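PDB 3COL: putative transcription regulator from Lactobacillus plantarum WCFS1, which probably regulates transcription as a TetR-family protein, binding DNA through a helix-turn-helix domain near the N-terminus of each subunit. Local coordinates for residues P28-T33 with N53-I58; E65-L70 with Q95-Y99. All blocks are in the same frame, centred on the assembly; numbering follows the deposited sequence.

Interaction 1: P28-T33 with N53-I58; sequences PAGVST and NKQALI
In residues 28-33, Pro28 to Gly30 form a short 3-10 turn, closed by Val31 N bonding to Pro28 O at 3.1 Å; the chain then extends through Val31 and Ser32 (psi 132° and 153°) and enters helix 33-40 at Thr33. Against it lies the first turn and a little more of helix 54-67, with Ser32 CA 5.4 Å from Lys54 CA at one end and Pro28 CA 7.0 Å from Ile58 CA at the other. Val31, chi1 t, is the main bump: it points into the hollow between Lys54, Leu57 and Ile58, its CG1 4.0 Å from Leu57 CD1 and its CB 4.2 Å from Ile58 CG1. The pairing belongs to the helical bundle of a DNA-binding domain of the TetR type, as the family assignment indicates, in which helix 11-26 backs the same hollow, Ile22 and Ile23 touching Val31 while Ile15 and Val19 touch Leu57. Leu57 (m, t) reaches the start of helix 33-40, its CD1 3.8 Å from Thr33 OG1, and Ile58 (m, t) sets CD1 3.7 Å from Pro28 O. The nearly all-trans Lys54 chain lies along the loop, CD 3.2 Å from Val31 O, and its NZ donates to Ala29 O at 3.3 Å. Both helix starts are N-capped: Asn53 OD1 accepts from Ala56 N at 3.0 Å, and Ser32 OG bonds to the backbone N of Lys35.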
loop_
_atom_site.group_PDB
_atom_site.type_symbol
_atom_site.label_atom_id
_atom_site.label_comp_id
_atom_site.label_asym_id
_atom_site.label_seq_id
_atom_site.Cartn_x
_atom_site.Cartn_y
_atom_site.Cartn_z
ATOM N N PRO A 28 14.465 3.330 -0.818
ATOM C CA PRO A 28 15.406 2.957 -1.863
ATOM C C PRO A 28 16.427 4.055 -2.177
ATOM O O PRO A 28 17.565 3.760 -2.470
ATOM C CB PRO A 28 14.496 2.690 -3.070
ATOM C CG PRO A 28 13.187 2.434 -2.508
ATOM C CD PRO A 28 13.078 3.298 -1.308
ATOM N N ALA A 29 16.022 5.312 -2.059
ATOM C CA ALA A 29 16.929 6.446 -2.256
ATOM C C ALA A 29 18.126 6.436 -1.287
ATOM O O ALA A 29 19.182 6.974 -1.605
ATOM C CB ALA A 29 16.157 7.761 -2.179
ATOM N N GLY A 30 17.972 5.797 -0.130
ATOM C CA GLY A 30 19.055 5.719 0.841
ATOM C C GLY A 30 20.144 4.710 0.488
ATOM O O GLY A 30 21.210 4.730 1.082
ATOM N N VAL A 31 19.888 3.816 -0.464
ATOM C CA VAL A 31 20.878 2.798 -0.839
ATOM C C VAL A 31 22.102 3.408 -1.577
ATOM O O VAL A 31 21.935 4.215 -2.496
ATOM C CB VAL A 31 20.223 1.669 -1.687
ATOM C CG1 VAL A 31 21.259 0.664 -2.209
ATOM C CG2 VAL A 31 19.123 0.929 -0.876
ATOM N N SER A 32 23.316 3.041 -1.150
ATOM C CA SER A 32 24.538 3.355 -1.883
ATOM C C SER A 32 25.506 2.199 -1.689
ATOM O O SER A 32 25.416 1.472 -0.706
ATOM C CB SER A 32 25.141 4.674 -1.407
ATOM O OG SER A 32 25.855 4.515 -0.185
ATOM N N THR A 33 26.401 1.994 -2.633
ATOM C CA THR A 33 27.439 0.960 -2.490
ATOM C C THR A 33 28.273 1.194 -1.210
ATOM O O THR A 33 28.587 0.242 -0.476
ATOM C CB THR A 33 28.334 0.919 -3.744
ATOM O OG1 THR A 33 27.499 0.642 -4.889
ATOM C CG2 THR A 33 29.433 -0.172 -3.628
ATOM N N ASN A 53 26.312 -1.169 -9.495
ATOM C CA ASN A 53 25.885 0.165 -8.995
ATOM C C ASN A 53 24.679 0.077 -8.082
ATOM O O ASN A 53 24.168 -1.013 -7.869
ATOM C CB ASN A 53 25.646 1.142 -10.170
ATOM C CG ASN A 53 24.586 0.654 -11.181
ATOM O OD1 ASN A 53 23.719 -0.163 -10.861
ATOM N ND2 ASN A 53 24.659 1.171 -12.413
ATOM N N LYS A 54 24.233 1.218 -7.562
ATOM C CA LYS A 54 23.108 1.314 -6.636
ATOM C C LYS A 54 21.852 0.666 -7.237
ATOM O O LYS A 54 21.209 -0.124 -6.573
ATOM C CB LYS A 54 22.865 2.789 -6.255
ATOM C CG LYS A 54 21.469 3.126 -5.775
ATOM C CD LYS A 54 21.265 4.652 -5.643
ATOM C CE LYS A 54 19.907 5.000 -4.952
ATOM N NZ LYS A 54 19.761 6.542 -4.800
ATOM N N GLN A 55 21.523 0.968 -8.492
ATOM C CA GLN A 55 20.357 0.341 -9.155
ATOM C C GLN A 55 20.415 -1.194 -9.177
ATOM O O GLN A 55 19.429 -1.836 -8.917
ATOM C CB GLN A 55 20.148 0.858 -10.598
ATOM C CG GLN A 55 18.750 0.533 -11.156
ATOM C CD GLN A 55 17.622 1.154 -10.300
ATOM O OE1 GLN A 55 17.648 2.359 -10.006
ATOM N NE2 GLN A 55 16.652 0.337 -9.888
ATOM N N ALA A 56 21.569 -1.761 -9.525
ATOM C CA ALA A 56 21.764 -3.213 -9.473
ATOM C C ALA A 56 21.511 -3.780 -8.054
ATOM O O ALA A 56 20.940 -4.865 -7.911
ATOM C CB ALA A 56 23.168 -3.595 -9.995
ATOM N N LEU A 57 21.935 -3.058 -7.018
ATOM C CA LEU A 57 21.696 -3.491 -5.617
ATOM C C LEU A 57 20.176 -3.582 -5.312
ATOM O O LEU A 57 19.701 -4.574 -4.774
ATOM C CB LEU A 57 22.351 -2.541 -4.609
ATOM C CG LEU A 57 23.879 -2.497 -4.566
ATOM C CD1 LEU A 57 24.392 -1.268 -3.807
ATOM C CD2 LEU A 57 24.443 -3.803 -3.954
ATOM N N ILE A 58 19.446 -2.543 -5.692
ATOM C CA ILE A 58 17.988 -2.446 -5.498
ATOM C C ILE A 58 17.250 -3.536 -6.324
ATOM O O ILE A 58 16.344 -4.222 -5.807
ATOM C CB ILE A 58 17.498 -1.015 -5.899
ATOM C CG1 ILE A 58 17.989 0.046 -4.873
ATOM C CG2 ILE A 58 15.973 -0.967 -6.052
ATOM C CD1 ILE A 58 18.004 1.522 -5.445
#

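Interaction 2: E65-L70 with Q95-Y99; sequences ETNRIL and QVYDY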
loop_
_atom_site.group_PDB
_atom_site.type_symbol
_atom_site.label_atom_id
_atom_site.label_comp_id
_atom_site.label_asym_id
_atom_site.label_seq_id
_atom_site.Cartn_x
_atom_site.Cartn_y
_atom_site.Cartn_z
ATOM N N GLU A 65 12.829 -10.621 -3.221
ATOM C CA GLU A 65 11.532 -10.566 -2.541
ATOM C C GLU A 65 10.384 -11.115 -3.405
ATOM O O GLU A 65 9.655 -11.991 -2.955
ATOM C CB GLU A 65 11.194 -9.146 -2.028
ATOM C CG GLU A 65 12.195 -8.618 -0.960
ATOM C CD GLU A 65 12.494 -9.642 0.120
ATOM O OE1 GLU A 65 11.536 -10.106 0.799
ATOM O OE2 GLU A 65 13.679 -10.001 0.285
ATOM N N THR A 66 10.240 -10.613 -4.636
ATOM C CA THR A 66 9.145 -11.059 -5.507
ATOM C C THR A 66 9.213 -12.530 -5.842
ATOM O O THR A 66 8.196 -13.212 -5.862
ATOM C CB THR A 66 9.020 -10.220 -6.791
ATOM O OG1 THR A 66 10.243 -10.257 -7.522
ATOM C CG2 THR A 66 8.681 -8.815 -6.437
ATOM N N ASN A 67 10.418 -13.030 -6.082
ATOM C CA ASN A 67 10.595 -14.454 -6.373
ATOM C C ASN A 67 10.327 -15.393 -5.196
ATOM O O ASN A 67 10.076 -16.573 -5.376
ATOM C CB ASN A 67 11.966 -14.692 -6.995
ATOM C CG ASN A 67 11.955 -14.435 -8.489
ATOM O OD1 ASN A 67 12.219 -13.320 -8.955
ATOM N ND2 ASN A 67 11.590 -15.461 -9.249
ATOM N N ARG A 68 10.328 -14.856 -3.985
ATOM C CA ARG A 68 10.016 -15.693 -2.835
ATOM C C ARG A 68 8.505 -15.949 -2.660
ATOM O O ARG A 68 8.098 -16.834 -1.907
ATOM C CB ARG A 68 10.649 -15.124 -1.539
ATOM C CG ARG A 68 11.767 -16.000 -0.973
ATOM C CD ARG A 68 12.044 -15.707 0.519
ATOM N NE ARG A 68 13.222 -14.847 0.766
ATOM C CZ ARG A 68 13.171 -13.534 0.968
ATOM N NH1 ARG A 68 12.001 -12.898 0.923
ATOM N NH2 ARG A 68 14.286 -12.858 1.215
ATOM N N ILE A 69 7.668 -15.192 -3.350
ATOM C CA ILE A 69 6.230 -15.330 -3.125
ATOM C C ILE A 69 5.661 -16.702 -3.578
ATOM O O ILE A 69 5.040 -17.421 -2.768
ATOM C CB ILE A 69 5.449 -14.162 -3.714
ATOM C CG1 ILE A 69 6.030 -12.833 -3.199
ATOM C CG2 ILE A 69 3.924 -14.304 -3.385
ATOM C CD1 ILE A 69 5.407 -11.610 -3.807
ATOM N N LEU A 70 5.921 -17.077 -4.830
ATOM C CA LEU A 70 5.427 -18.330 -5.405
ATOM C C LEU A 70 6.549 -19.232 -5.893
ATOM O O LEU A 70 7.466 -18.769 -6.565
ATOM C CB LEU A 70 4.521 -18.026 -6.604
ATOM C CG LEU A 70 3.360 -17.065 -6.379
ATOM C CD1 LEU A 70 2.852 -16.553 -7.694
ATOM C CD2 LEU A 70 2.254 -17.714 -5.572
ATOM N N GLN A 95 -1.410 -18.655 -0.665
ATOM C CA GLN A 95 0.063 -18.575 -0.729
ATOM C C GLN A 95 0.625 -17.162 -0.414
ATOM O O GLN A 95 1.542 -17.020 0.398
ATOM C CB GLN A 95 0.560 -19.075 -2.099
ATOM C CG GLN A 95 2.093 -19.115 -2.267
ATOM C CD GLN A 95 2.837 -19.776 -1.090
ATOM O OE1 GLN A 95 2.376 -20.766 -0.502
ATOM N NE2 GLN A 95 4.008 -19.227 -0.758
ATOM N N VAL A 96 0.082 -16.120 -1.033
ATOM C CA VAL A 96 0.539 -14.720 -0.730
ATOM C C VAL A 96 0.403 -14.450 0.772
ATOM O O VAL A 96 1.300 -13.916 1.407
ATOM C CB VAL A 96 -0.235 -13.655 -1.571
ATOM C CG1 VAL A 96 0.216 -12.185 -1.206
ATOM C CG2 VAL A 96 -0.092 -13.891 -3.055
ATOM N N TYR A 97 -0.730 -14.851 1.333
ATOM C CA TYR A 97 -1.023 -14.735 2.763
ATOM C C TYR A 97 0.003 -15.444 3.635
ATOM O O TYR A 97 0.599 -14.813 4.521
ATOM C CB TYR A 97 -2.443 -15.258 3.031
ATOM C CG TYR A 97 -2.911 -15.243 4.458
ATOM C CD1 TYR A 97 -3.589 -14.141 4.983
ATOM C CD2 TYR A 97 -2.705 -16.368 5.288
ATOM C CE1 TYR A 97 -4.039 -14.145 6.340
ATOM C CE2 TYR A 97 -3.157 -16.394 6.628
ATOM C CZ TYR A 97 -3.820 -15.275 7.143
ATOM O OH TYR A 97 -4.243 -15.289 8.470
ATOM N N ASP A 98 0.231 -16.735 3.378
ATOM C CA ASP A 98 1.237 -17.496 4.153
ATOM C C ASP A 98 2.613 -16.877 3.980
ATOM O O ASP A 98 3.347 -16.701 4.974
ATOM C CB ASP A 98 1.318 -18.956 3.697
ATOM C CG ASP A 98 0.063 -19.767 4.036
ATOM O OD1 ASP A 98 -0.713 -19.378 4.939
ATOM O OD2 ASP A 98 -0.110 -20.832 3.403
ATOM N N TYR A 99 2.966 -16.594 2.721
ATOM C CA TYR A 99 4.253 -15.966 2.388
ATOM C C TYR A 99 4.494 -14.686 3.177
ATOM O O TYR A 99 5.548 -14.506 3.773
ATOM C CB TYR A 99 4.417 -15.662 0.890
ATOM C CG TYR A 99 5.686 -14.869 0.688
ATOM C CD1 TYR A 99 6.940 -15.492 0.809
ATOM C CD2 TYR A 99 5.652 -13.493 0.478
ATOM C CE1 TYR A 99 8.095 -14.774 0.675
ATOM C CE2 TYR A 99 6.817 -12.764 0.352
ATOM C CZ TYR A 99 8.028 -13.411 0.449
ATOM O OH TYR A 99 9.206 -12.701 0.329
#
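A mixed aromatic and polar contact joins the C-terminal end of helix 54-67, and the residues that follow it, to helix 85-102 near the centre of the chain. Its centre is the Tyr99 ring, which has Ile69 CA over one face, 3.9 Å from the ring centroid and 13° off the normal, a CH-pi contact; Ile69 CG1 also lies 3.6 Å from Tyr99 CE2. Ile69 CG2 continues the apolar patch to Val96 CG2 at 4.1 Å, and Phe160 of helix 152-171 touches both residues. A turn further back along helix 85-102, Gln95 NE2 donates to Ile69 O at 2.9 Å, while Leu70 CD2 packs on Gln95 CG at 3.6 Å. At the phenol end, Arg68 NH1 makes a weak hydrogen bond to Tyr99 OH (2.9 Å) and a salt bridge to Glu65 OE1 (2.8 Å); Ser106 OG bonds to both Tyr99 OH and Glu65 OE1. Such a junction is characteristic of TetR-family regulators, where the helix leaving the DNA-binding domain meets the helical C-terminal domain.

Overall arrangement
Helix 54-67 links the two contacts: its N-terminal turn packs in interaction 1, and its C-terminal end takes part in interaction 2. Their centres are 23 Å apart and their nearest atoms about 8 Å, so they do not touch, and they follow one another in series along the chain. Interaction 1 lies within the tetR-family sequence, 19 Å from the centre of the chain; interaction 2 lies only 6 Å from that centre, among the later helices. Helix 106-117 borders both, with Leu116 and Ile113 beside interaction 1 and Ser106 and Ile110 beside interaction 2. This layout is consistent with the TetR-family scheme, in which ligand-induced shifts in the C-terminal domain reach the DNA-binding domain through the connecting helix.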